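Local coordinates for lectin (Cicer arietinum, PDB 3V6N), which agglutinates red blood cells and holds calcium and sodium ions in the central channel of a four-bladed beta-propeller with the hemopexin fold, at residues T167-G172 and G208-T213; K155-G160 and A171-A176; C66-E71 and V132-G137; A9-R14 and A123-K128. One frame throughout, in Å; residues are numbered along the deposited sequence.

Contact 1. Residues T167-G172 and G208-T213; sequences TIFEAG and GGVKKT
The ring of F169 meets V210 at its edge, with V210 CG2 lying near the ring plane 4.0 Å from F169 CE2. One face of the same ring carries CG1 of I168, its sequence neighbour, 4.0 Å above the plane and displaced toward the rim. Both V210 methyls serve the contact: V210 CG1 also comes within 4.1 Å of F169 CE2, while V210 CG2 stands 4.1 Å from T167 CB. With CG1 anti to the backbone N (chi1 -179°), the fork of the valine opens onto the turn, and its side chain slides past that of F169 in the opposite direction. I168 adds a looser touch, CD1 to V210 CG1 at 4.3 Å. The backbone here forms an ST turn, in which T167 OG1 accepts from F169 N (3.2 Å, 145° at the hydrogen) while also donating to L164 O. F169 packs on L187 and A194 of the two middle strands in the same blade. Every approach to V210 is carbon to carbon at 4.0 Å or more, which implies modest dispersion packing: the loop leading into strand 175-178 is laid against the outermost strand, 210-212, without a directional bond.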
loop_
_atom_site.group_PDB
_atom_site.type_symbol
_atom_site.label_atom_id
_atom_site.label_comp_id
_atom_site.label_asym_id
_atom_site.label_seq_id
_atom_site.Cartn_x
_atom_site.Cartn_y
_atom_site.Cartn_z
ATOM N N THR A 167 -3.528 -31.511 -14.862
ATOM C CA THR A 167 -2.302 -30.752 -15.140
ATOM C C THR A 167 -1.923 -29.970 -13.882
ATOM O O THR A 167 -2.726 -29.877 -12.958
ATOM C CB THR A 167 -2.463 -29.773 -16.333
ATOM O OG1 THR A 167 -3.209 -28.620 -15.920
ATOM C CG2 THR A 167 -3.166 -30.444 -17.527
ATOM N N ILE A 168 -0.714 -29.401 -13.850
ATOM C CA ILE A 168 -0.276 -28.546 -12.727
ATOM C C ILE A 168 -1.146 -27.287 -12.523
ATOM O O ILE A 168 -1.137 -26.686 -11.443
ATOM C CB ILE A 168 1.218 -28.114 -12.846
ATOM C CG1 ILE A 168 1.449 -27.272 -14.112
ATOM C CG2 ILE A 168 2.142 -29.330 -12.805
ATOM C CD1 ILE A 168 2.824 -26.634 -14.190
ATOM N N PHE A 169 -1.897 -26.898 -13.546
ATOM C CA PHE A 169 -2.736 -25.699 -13.479
ATOM C C PHE A 169 -4.080 -25.904 -12.774
ATOM O O PHE A 169 -4.808 -24.941 -12.520
ATOM C CB PHE A 169 -2.962 -25.138 -14.888
ATOM C CG PHE A 169 -1.697 -24.725 -15.580
ATOM C CD1 PHE A 169 -1.015 -23.570 -15.184
ATOM C CD2 PHE A 169 -1.169 -25.498 -16.616
ATOM C CE1 PHE A 169 0.159 -23.189 -15.820
ATOM C CE2 PHE A 169 0.004 -25.114 -17.257
ATOM C CZ PHE A 169 0.670 -23.962 -16.857
ATOM N N GLU A 170 -4.392 -27.155 -12.449
ATOM C CA GLU A 170 -5.670 -27.508 -11.854
ATOM C C GLU A 170 -5.912 -26.789 -10.522
ATOM O O GLU A 170 -7.030 -26.377 -10.229
ATOM C CB GLU A 170 -5.736 -29.026 -11.662
ATOM C CG GLU A 170 -7.132 -29.599 -11.556
ATOM C CD GLU A 170 -7.136 -31.021 -11.029
ATOM O OE1 GLU A 170 -6.285 -31.836 -11.459
ATOM O OE2 GLU A 170 -7.999 -31.319 -10.174
ATOM N N ALA A 171 -4.866 -26.627 -9.726
ATOM C CA ALA A 171 -5.007 -25.987 -8.419
ATOM C C ALA A 171 -4.513 -24.543 -8.394
ATOM O O ALA A 171 -4.464 -23.930 -7.336
ATOM C CB ALA A 171 -4.313 -26.809 -7.339
ATOM N N GLY A 172 -4.160 -23.987 -9.550
ATOM C CA GLY A 172 -3.709 -22.596 -9.581
ATOM C C GLY A 172 -2.784 -22.182 -10.707
ATOM O O GLY A 172 -2.136 -23.016 -11.360
ATOM N N GLY A 208 -3.521 -29.046 -23.435
ATOM C CA GLY A 208 -3.153 -30.058 -24.433
ATOM C C GLY A 208 -1.650 -30.066 -24.683
ATOM O O GLY A 208 -1.162 -30.774 -25.568
ATOM N N GLY A 209 -0.923 -29.263 -23.905
ATOM C CA GLY A 209 0.531 -29.256 -23.936
ATOM C C GLY A 209 1.138 -28.357 -22.873
ATOM O O GLY A 209 1.264 -27.150 -23.069
ATOM N N VAL A 210 1.507 -28.942 -21.740
ATOM C CA VAL A 210 2.273 -28.221 -20.726
ATOM C C VAL A 210 3.763 -28.321 -21.070
ATOM O O VAL A 210 4.364 -29.381 -20.917
ATOM C CB VAL A 210 2.015 -28.760 -19.306
ATOM C CG1 VAL A 210 2.813 -27.971 -18.282
ATOM C CG2 VAL A 210 0.535 -28.705 -18.975
ATOM N N LYS A 211 4.346 -27.222 -21.544
ATOM C CA LYS A 211 5.767 -27.206 -21.919
ATOM C C LYS A 211 6.613 -26.256 -21.067
ATOM O O LYS A 211 6.111 -25.612 -20.149
ATOM C CB LYS A 211 5.955 -26.859 -23.402
ATOM C CG LYS A 211 5.296 -27.801 -24.390
ATOM C CD LYS A 211 4.054 -27.143 -24.952
ATOM C CE LYS A 211 3.685 -27.716 -26.312
ATOM N NZ LYS A 211 2.699 -28.833 -26.200
ATOM N N LYS A 212 7.899 -26.181 -21.395
ATOM C CA LYS A 212 8.854 -25.337 -20.690
ATOM C C LYS A 212 8.952 -23.959 -21.324
ATOM O O LYS A 212 9.197 -23.826 -22.524
ATOM C CB LYS A 212 10.231 -25.999 -20.655
ATOM C CG LYS A 212 10.293 -27.192 -19.714
ATOM C CD LYS A 212 11.701 -27.411 -19.186
ATOM C CE LYS A 212 12.256 -26.166 -18.485
ATOM N NZ LYS A 212 13.740 -26.198 -18.363
ATOM N N THR A 213 8.760 -22.936 -20.502
ATOM C CA THR A 213 8.762 -21.558 -20.967
ATOM C C THR A 213 10.036 -21.181 -21.741
ATOM O O THR A 213 9.966 -20.457 -22.748
ATOM C CB THR A 213 8.495 -20.586 -19.795
ATOM O OG1 THR A 213 7.307 -20.999 -19.097
ATOM C CG2 THR A 213 8.301 -19.157 -20.298
#

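Contact 2. Residues K155-G160 and A171-A176; sequences KSISDG and AGMDSA. With CA (calcium ion), chain D; NA (sodium ion), chain G.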
loop_
_atom_site.group_PDB
_atom_site.type_symbol
_atom_site.label_atom_id
_atom_site.label_comp_id
_atom_site.label_asym_id
_atom_site.label_seq_id
_atom_site.Cartn_x
_atom_site.Cartn_y
_atom_site.Cartn_z
ATOM N N LYS A 155 -16.319 -20.087 -9.639
ATOM C CA LYS A 155 -16.338 -21.535 -9.911
ATOM C C LYS A 155 -14.948 -22.148 -9.813
ATOM O O LYS A 155 -13.951 -21.432 -9.892
ATOM C CB LYS A 155 -16.881 -21.793 -11.317
ATOM C CG LYS A 155 -18.388 -21.696 -11.435
ATOM C CD LYS A 155 -18.836 -21.688 -12.891
ATOM C CE LYS A 155 -20.340 -21.944 -13.000
ATOM N NZ LYS A 155 -20.916 -21.395 -14.262
ATOM N N SER A 156 -14.883 -23.471 -9.661
ATOM C CA SER A 156 -13.626 -24.183 -9.806
ATOM C C SER A 156 -13.043 -23.938 -11.230
ATOM O O SER A 156 -13.786 -23.898 -12.226
ATOM C CB SER A 156 -13.807 -25.682 -9.492
ATOM O OG SER A 156 -14.084 -25.919 -8.091
ATOM N N ILE A 157 -11.726 -23.737 -11.301
ATOM C CA ILE A 157 -10.995 -23.622 -12.575
ATOM C C ILE A 157 -11.366 -24.757 -13.546
ATOM O O ILE A 157 -11.590 -24.523 -14.741
ATOM C CB ILE A 157 -9.459 -23.599 -12.344
ATOM C CG1 ILE A 157 -9.012 -22.240 -11.766
ATOM C CG2 ILE A 157 -8.714 -23.937 -13.628
ATOM C CD1 ILE A 157 -7.517 -22.108 -11.509
ATOM N N SER A 158 -11.446 -25.970 -13.002
ATOM C CA SER A 158 -11.881 -27.172 -13.728
ATOM C C SER A 158 -13.312 -27.163 -14.289
ATOM O O SER A 158 -13.596 -27.912 -15.228
ATOM C CB SER A 158 -11.688 -28.412 -12.856
ATOM O OG SER A 158 -10.433 -28.960 -13.166
ATOM N N ASP A 159 -14.207 -26.374 -13.698
ATOM C CA ASP A 159 -15.560 -26.230 -14.231
ATOM C C ASP A 159 -15.518 -25.491 -15.557
ATOM O O ASP A 159 -16.213 -25.867 -16.495
ATOM C CB ASP A 159 -16.495 -25.454 -13.282
ATOM C CG ASP A 159 -16.766 -26.177 -11.976
ATOM O OD1 ASP A 159 -16.598 -27.409 -11.910
ATOM O OD2 ASP A 159 -17.153 -25.496 -10.995
ATOM N N GLY A 160 -14.711 -24.430 -15.626
ATOM C CA GLY A 160 -14.679 -23.560 -16.797
ATOM C C GLY A 160 -13.631 -23.945 -17.814
ATOM O O GLY A 160 -13.771 -23.640 -18.998
ATOM N N ALA A 171 -4.866 -26.627 -9.726
ATOM C CA ALA A 171 -5.007 -25.987 -8.419
ATOM C C ALA A 171 -4.513 -24.543 -8.394
ATOM O O ALA A 171 -4.464 -23.930 -7.336
ATOM C CB ALA A 171 -4.313 -26.809 -7.339
ATOM N N GLY A 172 -4.160 -23.987 -9.550
ATOM C CA GLY A 172 -3.709 -22.596 -9.581
ATOM C C GLY A 172 -2.784 -22.182 -10.707
ATOM O O GLY A 172 -2.136 -23.016 -11.360
ATOM N N MET A 173 -2.739 -20.871 -10.915
ATOM C CA MET A 173 -1.911 -20.231 -11.918
ATOM C C MET A 173 -1.182 -19.056 -11.281
ATOM O O MET A 173 -1.741 -18.379 -10.431
ATOM C CB MET A 173 -2.785 -19.766 -13.078
ATOM C CG MET A 173 -3.345 -20.951 -13.830
ATOM S SD MET A 173 -5.047 -20.713 -14.337
ATOM C CE MET A 173 -5.497 -22.414 -14.671
ATOM N N ASP A 174 0.075 -18.857 -11.666
ATOM C CA ASP A 174 0.918 -17.823 -11.062
ATOM C C ASP A 174 0.720 -16.506 -11.811
ATOM O O ASP A 174 0.814 -15.433 -11.226
ATOM C CB ASP A 174 2.411 -18.224 -11.116
ATOM C CG ASP A 174 2.801 -19.259 -10.058
ATOM O OD1 ASP A 174 1.940 -19.583 -9.207
ATOM O OD2 ASP A 174 3.979 -19.751 -10.061
ATOM N N SER A 175 0.420 -16.620 -13.105
ATOM C CA SER A 175 0.436 -15.512 -14.039
ATOM C C SER A 175 -0.224 -15.902 -15.357
ATOM O O SER A 175 -0.277 -17.084 -15.689
ATOM C CB SER A 175 1.889 -15.111 -14.290
ATOM O OG SER A 175 1.946 -14.063 -15.205
ATOM N N ALA A 176 -0.715 -14.912 -16.104
ATOM C CA ALA A 176 -1.369 -15.123 -17.400
ATOM C C ALA A 176 -1.422 -13.846 -18.258
ATOM O O ALA A 176 -1.418 -12.720 -17.723
ATOM C CB ALA A 176 -2.786 -15.656 -17.201
HETATM CA CA CA D . 0.735 -13.872 -9.545
HETATM NA NA NA G . -2.345 -11.053 -16.608
HETATM O O HOH W 1 0.880 -15.818 -8.209
HETATM O O HOH W 2 -0.206 -13.164 -7.306
#
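This contact belongs to the junction of two propeller blades, where helix 157-160, closing one blade, meets the loop that enters the next and runs on to the central channel that holds the metal ions. I157 and M173 reach toward each other tip to tip. The methionine methyl, M173 CE, sits against both branches of the isoleucine, 3.7 Å from I157 CG2 and 3.8 Å from I157 CD1, and the sulphur M173 SD is 4.0 Å from I157 CD1. I157 CD1 also touches the backbone at G172 CA, 4.3 Å away. I157 CG2 is anti to the backbone N while CG1 lies beside it (chi1 -74°), a placing that turns the two branches jointly onto CE; M173 answers with a chain bent at chi2 (140°). F135 and L164 press on both residues, so the pair is buried on several sides.

Beyond M173 the chain turns to the ions. D174 O binds calcium at 2.3 Å, beside water 1 (2.4 Å) and water 2 (2.5 Å), and A176 O binds sodium at 2.2 Å. Backbone oxygens of N7, D65 and D121 are the other protein ligands of calcium, and those of A9, S67 and A123 the other protein ligands of sodium. D174 and S175 lie together opposite F188 as a classic beta bulge, just before the sodium ligand A176. The chemistry is thus divided: the apolar I157-M173 packing joins the blades, while the ions are gripped through main-chain carbonyls, with the D174 carboxylate turned instead to a weak bond from G190 N.

Contact 3. Residues C66-E71 and V132-G137; sequences CSFDTE and VYLFKG. With NA (sodium ion), chain G; SO4 (sulfate ion), chain H.
V132 drives a methyl onto the ring of F68: CG1 lies 3.7 Å from the ring centroid and only 11° off its normal, a CH-pi contact over the face. The second methyl, CG2, reaches F68 CE1 at 3.7 Å, so the fork spans one side of the ring. F68 holds CG between the backbone N and the carbonyl carbon (chi1 56°), a conformation that swings the ring toward strand 131-136, and the two side chains cross at about a right angle. The CB of L134 does not point straight at the other strand, but its chi2 of 99°, off the staggered positions, carries CD2 obliquely to F68 CE2 at 3.8 Å. Between these two, Y133 alternates to the other side of the strand, where its OH donates to O2 of a sulfate ion at 2.6 Å; Y140 OH and G201 N also bind that ion, which probably came from the crystallisation liquor. S67 O turns inward to the sodium, 2.2 Å away. Strand 66-69 is an end strand of its blade and pairs with 74-79, whose F76 ring meets that of F68. Strand 131-136 is flanked by 122-125 and 139-144, and A123 and I143 from these neighbours pack against F68 and V132 respectively.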
loop_
_atom_site.group_PDB
_atom_site.type_symbol
_atom_site.label_atom_id
_atom_site.label_comp_id
_atom_site.label_asym_id
_atom_site.label_seq_id
_atom_site.Cartn_x
_atom_site.Cartn_y
_atom_site.Cartn_z
ATOM N N CYS A 66 -0.263 -9.431 -10.049
ATOM C CA CYS A 66 -1.329 -9.755 -10.981
ATOM C C CYS A 66 -1.584 -8.539 -11.865
ATOM O O CYS A 66 -1.428 -7.395 -11.416
ATOM C CB CYS A 66 -2.625 -10.127 -10.233
ATOM S SG CYS A 66 -4.033 -10.610 -11.280
ATOM N N SER A 67 -1.991 -8.767 -13.109
ATOM C CA SER A 67 -2.492 -7.652 -13.940
ATOM C C SER A 67 -3.211 -8.077 -15.188
ATOM O O SER A 67 -3.153 -9.260 -15.591
ATOM C CB SER A 67 -1.404 -6.646 -14.284
ATOM O OG SER A 67 -0.309 -7.267 -14.869
ATOM N N PHE A 68 -3.927 -7.121 -15.772
ATOM C CA PHE A 68 -4.613 -7.336 -17.045
ATOM C C PHE A 68 -4.793 -6.053 -17.824
ATOM O O PHE A 68 -5.079 -5.012 -17.257
ATOM C CB PHE A 68 -5.972 -8.063 -16.890
ATOM C CG PHE A 68 -6.964 -7.402 -15.942
ATOM C CD1 PHE A 68 -7.916 -6.510 -16.415
ATOM C CD2 PHE A 68 -7.020 -7.768 -14.586
ATOM C CE1 PHE A 68 -8.855 -5.940 -15.554
ATOM C CE2 PHE A 68 -7.959 -7.211 -13.722
ATOM C CZ PHE A 68 -8.879 -6.295 -14.205
ATOM N N ASP A 69 -4.624 -6.171 -19.132
ATOM C CA ASP A 69 -4.982 -5.157 -20.112
ATOM C C ASP A 69 -6.472 -4.883 -20.048
ATOM O O ASP A 69 -7.282 -5.798 -19.806
ATOM C CB ASP A 69 -4.631 -5.676 -21.515
ATOM C CG ASP A 69 -4.729 -4.598 -22.583
ATOM O OD1 ASP A 69 -4.200 -3.470 -22.368
ATOM O OD2 ASP A 69 -5.330 -4.881 -23.646
ATOM N N THR A 70 -6.852 -3.624 -20.224
ATOM C CA THR A 70 -8.269 -3.316 -20.328
ATOM C C THR A 70 -8.566 -2.910 -21.775
ATOM O O THR A 70 -8.940 -3.749 -22.576
ATOM C CB THR A 70 -8.758 -2.253 -19.304
ATOM O OG1 THR A 70 -7.980 -1.046 -19.425
ATOM C CG2 THR A 70 -8.660 -2.789 -17.889
ATOM N N GLU A 71 -8.386 -1.629 -22.082
ATOM C CA GLU A 71 -8.547 -1.088 -23.419
ATOM C C GLU A 71 -7.589 0.088 -23.549
ATOM O O GLU A 71 -7.149 0.667 -22.550
ATOM C CB GLU A 71 -9.994 -0.619 -23.670
ATOM C CG GLU A 71 -11.014 -1.745 -23.886
ATOM C CD GLU A 71 -11.173 -2.159 -25.341
ATOM O OE1 GLU A 71 -10.520 -1.553 -26.220
ATOM O OE2 GLU A 71 -11.981 -3.076 -25.622
ATOM N N VAL A 132 -13.108 -10.104 -18.240
ATOM C CA VAL A 132 -11.813 -10.499 -17.694
ATOM C C VAL A 132 -11.966 -11.763 -16.858
ATOM O O VAL A 132 -12.930 -11.905 -16.107
ATOM C CB VAL A 132 -11.228 -9.410 -16.763
ATOM C CG1 VAL A 132 -9.795 -9.754 -16.369
ATOM C CG2 VAL A 132 -11.268 -8.054 -17.440
ATOM N N TYR A 133 -11.011 -12.678 -16.992
ATOM C CA TYR A 133 -10.947 -13.840 -16.131
ATOM C C TYR A 133 -9.910 -13.624 -15.037
ATOM O O TYR A 133 -8.798 -13.178 -15.313
ATOM C CB TYR A 133 -10.622 -15.081 -16.954
ATOM C CG TYR A 133 -11.701 -15.457 -17.946
ATOM C CD1 TYR A 133 -12.798 -16.219 -17.540
ATOM C CD2 TYR A 133 -11.637 -15.051 -19.275
ATOM C CE1 TYR A 133 -13.789 -16.576 -18.431
ATOM C CE2 TYR A 133 -12.629 -15.409 -20.186
ATOM C CZ TYR A 133 -13.700 -16.170 -19.747
ATOM O OH TYR A 133 -14.695 -16.546 -20.603
ATOM N N LEU A 134 -10.275 -13.935 -13.796
ATOM C CA LEU A 134 -9.378 -13.753 -12.660
ATOM C C LEU A 134 -9.278 -15.035 -11.856
ATOM O O LEU A 134 -10.276 -15.744 -11.688
ATOM C CB LEU A 134 -9.825 -12.584 -11.763
ATOM C CG LEU A 134 -9.964 -11.244 -12.495
ATOM C CD1 LEU A 134 -11.430 -11.023 -12.816
ATOM C CD2 LEU A 134 -9.426 -10.075 -11.684
ATOM N N PHE A 135 -8.080 -15.320 -11.355
ATOM C CA PHE A 135 -7.799 -16.618 -10.738
ATOM C C PHE A 135 -7.262 -16.446 -9.331
ATOM O O PHE A 135 -6.352 -15.622 -9.112
ATOM C CB PHE A 135 -6.794 -17.433 -11.586
ATOM C CG PHE A 135 -7.263 -17.712 -12.987
ATOM C CD1 PHE A 135 -8.016 -18.842 -13.270
ATOM C CD2 PHE A 135 -6.963 -16.829 -14.030
ATOM C CE1 PHE A 135 -8.466 -19.097 -14.564
ATOM C CE2 PHE A 135 -7.403 -17.088 -15.327
ATOM C CZ PHE A 135 -8.154 -18.225 -15.596
ATOM N N LYS A 136 -7.805 -17.233 -8.395
ATOM C CA LYS A 136 -7.276 -17.299 -7.023
ATOM C C LYS A 136 -7.421 -18.720 -6.485
ATOM O O LYS A 136 -8.530 -19.272 -6.460
ATOM C CB LYS A 136 -7.963 -16.274 -6.089
ATOM C CG LYS A 136 -7.491 -16.292 -4.622
ATOM C CD LYS A 136 -6.011 -15.962 -4.490
ATOM C CE LYS A 136 -5.520 -15.931 -3.041
ATOM N NZ LYS A 136 -5.907 -14.642 -2.388
ATOM N N GLY A 137 -6.292 -19.300 -6.062
ATOM C CA GLY A 137 -6.213 -20.730 -5.728
ATOM C C GLY A 137 -6.772 -21.572 -6.856
ATOM O O GLY A 137 -6.405 -21.380 -8.027
HETATM NA NA NA G . -2.345 -11.053 -16.608
HETATM S S SO4 H . -16.043 -19.619 -19.219
HETATM O O1 SO4 H . -16.687 -20.869 -19.674
HETATM O O2 SO4 H . -16.318 -18.526 -20.163
HETATM O O3 SO4 H . -16.557 -19.284 -17.886
HETATM O O4 SO4 H . -14.615 -19.967 -19.224
#

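Contact 4. Residues A9-R14 and A123-K128; sequences AFRSSR and AFRSTK. With NA (sodium ion), chain G.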
loop_
_atom_site.group_PDB
_atom_site.type_symbol
_atom_site.label_atom_id
_atom_site.label_comp_id
_atom_site.label_asym_id
_atom_site.label_seq_id
_atom_site.Cartn_x
_atom_site.Cartn_y
_atom_site.Cartn_z
ATOM N N ALA A 9 1.546 -10.553 -15.747
ATOM C CA ALA A 9 1.732 -10.225 -17.147
ATOM C C ALA A 9 0.488 -9.564 -17.702
ATOM O O ALA A 9 -0.628 -9.792 -17.204
ATOM C CB ALA A 9 2.072 -11.472 -17.949
ATOM N N PHE A 10 0.687 -8.726 -18.717
ATOM C CA PHE A 10 -0.420 -8.210 -19.515
ATOM C C PHE A 10 0.010 -7.993 -20.965
ATOM O O PHE A 10 1.176 -7.697 -21.251
ATOM C CB PHE A 10 -1.089 -6.972 -18.876
ATOM C CG PHE A 10 -0.256 -5.700 -18.909
ATOM C CD1 PHE A 10 0.543 -5.340 -17.819
ATOM C CD2 PHE A 10 -0.324 -4.826 -20.000
ATOM C CE1 PHE A 10 1.271 -4.155 -17.828
ATOM C CE2 PHE A 10 0.429 -3.649 -20.021
ATOM C CZ PHE A 10 1.222 -3.309 -18.930
ATOM N N ARG A 11 -0.935 -8.187 -21.869
ATOM C CA ARG A 11 -0.741 -7.949 -23.285
ATOM C C ARG A 11 -0.646 -6.446 -23.524
ATOM O O ARG A 11 -1.463 -5.697 -22.994
ATOM C CB ARG A 11 -1.969 -8.487 -24.029
ATOM C CG ARG A 11 -1.906 -8.326 -25.534
ATOM C CD ARG A 11 -3.157 -8.834 -26.221
ATOM N NE ARG A 11 -4.369 -8.200 -25.701
ATOM C CZ ARG A 11 -5.586 -8.683 -25.895
ATOM N NH1 ARG A 11 -5.742 -9.816 -26.590
ATOM N NH2 ARG A 11 -6.639 -8.060 -25.379
ATOM N N SER A 12 0.342 -6.009 -24.302
ATOM C CA SER A 12 0.407 -4.615 -24.772
ATOM C C SER A 12 -0.582 -4.315 -25.901
ATOM O O SER A 12 -1.017 -5.221 -26.623
ATOM C CB SER A 12 1.801 -4.290 -25.287
ATOM O OG SER A 12 1.912 -2.903 -25.597
ATOM N N SER A 13 -0.916 -3.035 -26.064
ATOM C CA SER A 13 -1.662 -2.581 -27.256
ATOM C C SER A 13 -0.800 -2.620 -28.528
ATOM O O SER A 13 -1.333 -2.618 -29.639
ATOM C CB SER A 13 -2.202 -1.166 -27.069
ATOM O OG SER A 13 -1.112 -0.256 -26.928
ATOM N N ARG A 14 0.524 -2.625 -28.377
ATOM C CA ARG A 14 1.413 -2.892 -29.519
ATOM C C ARG A 14 1.371 -4.390 -29.918
ATOM O O ARG A 14 1.476 -5.270 -29.050
ATOM C CB ARG A 14 2.851 -2.473 -29.196
ATOM C CG ARG A 14 2.995 -1.013 -28.767
ATOM C CD ARG A 14 2.795 -0.129 -29.983
ATOM N NE ARG A 14 2.855 1.296 -29.674
ATOM C CZ ARG A 14 3.934 2.052 -29.829
ATOM N NH1 ARG A 14 5.073 1.527 -30.276
ATOM N NH2 ARG A 14 3.863 3.343 -29.534
ATOM N N ALA A 123 -4.656 -13.127 -14.040
ATOM C CA ALA A 123 -5.804 -12.578 -14.740
ATOM C C ALA A 123 -5.499 -12.461 -16.211
ATOM O O ALA A 123 -4.345 -12.234 -16.593
ATOM C CB ALA A 123 -6.166 -11.218 -14.172
ATOM N N PHE A 124 -6.518 -12.629 -17.047
ATOM C CA PHE A 124 -6.352 -12.283 -18.451
ATOM C C PHE A 124 -7.618 -11.728 -19.101
ATOM O O PHE A 124 -8.735 -12.082 -18.721
ATOM C CB PHE A 124 -5.697 -13.408 -19.289
ATOM C CG PHE A 124 -6.584 -14.597 -19.553
ATOM C CD1 PHE A 124 -6.512 -15.729 -18.745
ATOM C CD2 PHE A 124 -7.438 -14.613 -20.649
ATOM C CE1 PHE A 124 -7.300 -16.838 -18.999
ATOM C CE2 PHE A 124 -8.240 -15.728 -20.909
ATOM C CZ PHE A 124 -8.163 -16.842 -20.086
ATOM N N ARG A 125 -7.400 -10.846 -20.068
ATOM C CA ARG A 125 -8.460 -10.142 -20.778
ATOM C C ARG A 125 -9.147 -11.056 -21.791
ATOM O O ARG A 125 -8.483 -11.631 -22.653
ATOM C CB ARG A 125 -7.864 -8.893 -21.465
ATOM C CG ARG A 125 -8.815 -8.064 -22.300
ATOM C CD ARG A 125 -9.779 -7.247 -21.457
ATOM N NE ARG A 125 -10.323 -6.156 -22.261
ATOM C CZ ARG A 125 -11.445 -6.218 -22.973
ATOM N NH1 ARG A 125 -12.181 -7.335 -23.001
ATOM N NH2 ARG A 125 -11.826 -5.158 -23.673
ATOM N N SER A 126 -10.468 -11.199 -21.673
ATOM C CA SER A 126 -11.262 -11.957 -22.655
ATOM C C SER A 126 -11.337 -11.266 -24.020
ATOM O O SER A 126 -11.095 -10.061 -24.126
ATOM C CB SER A 126 -12.693 -12.177 -22.126
ATOM O OG SER A 126 -13.487 -12.915 -23.045
ATOM N N THR A 127 -11.665 -12.027 -25.070
ATOM C CA THR A 127 -12.055 -11.419 -26.357
ATOM C C THR A 127 -13.481 -10.851 -26.307
ATOM O O THR A 127 -13.831 -9.983 -27.108
ATOM C CB THR A 127 -11.978 -12.417 -27.534
ATOM O OG1 THR A 127 -12.644 -13.638 -27.172
ATOM C CG2 THR A 127 -10.522 -12.718 -27.893
ATOM N N LYS A 128 -14.300 -11.330 -25.370
ATOM C CA LYS A 128 -15.714 -10.918 -25.315
ATOM C C LYS A 128 -15.914 -9.621 -24.547
ATOM O O LYS A 128 -15.523 -9.516 -23.380
ATOM C CB LYS A 128 -16.595 -12.031 -24.730
ATOM C CG LYS A 128 -18.086 -11.688 -24.670
ATOM C CD LYS A 128 -18.879 -12.753 -23.916
ATOM C CE LYS A 128 -20.311 -12.294 -23.648
ATOM N NZ LYS A 128 -21.141 -12.215 -24.888
HETATM NA NA NA G . -2.345 -11.053 -16.608
HETATM O O HOH W 3 -8.290 -11.607 -25.635
HETATM O O HOH W 4 -9.321 -8.763 -26.074
#
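A9 and A123 face each other through the sodium ion, which A9 O binds at 2.2 Å and A123 O at 2.3 Å; S67 O and A176 O are further ligands. F10 comes next and leads away from the contact, stacking on Y19 of its own blade, just as F124 leads away on the other strand. R11 then crosses to the other segment. Its chain runs extended until a bend at chi3 (56°), which brings NH2 obliquely to the aliphatic CG of R125, 3.8 Å away. The guanidinium planes are 64° apart, and the two charges are drawn to different partners: R11 NH1 donates to S179 O, whereas R125 gives NE to T70 O and pairs through NH2 with E71. Two waters bridge the segments. Water 4, in the R11 plane at its edge, accepts from NH2 (2.9 Å) and donates to S126 O (2.9 Å); water 3 accepts a longer bond from NH1 (3.3 Å) and donates to R125 O (3.0 Å). At S12 the strand has given way to an ST turn, OG accepting from R14 N at 3.1 Å, and S126 OG repeats this with K128 N. Such matching strands, offering equivalent carbonyls to a central ion from different blades, are typical of the channel of a hemopexin-type four-bladed propeller.

How the contacts relate
Along the chain, contacts 4 and 3 come first and interlock, their segments alternating as 9-14, 66-71, 123-128 and 132-137; contact 2 follows, and contact 1 opens on the loop where contact 2 ends, sharing A171 and G172. Contacts 3 and 4 lie near the propeller axis, their centres 8 Å apart; one segment of each lies on the adjacent strands 131-136 and 122-125, the others on strands 66-69 and 6-11 of two other sheets. The centre of contact 2 is about 12 Å from that of contact 3, and that of contact 1, at strand 210-212 on the outer edge of the last blade, about 11 Å from contact 2 and 18 Å from contact 3. Contacts 2, 3 and 4 all supply sodium ligands, so the ion joins all four sheets.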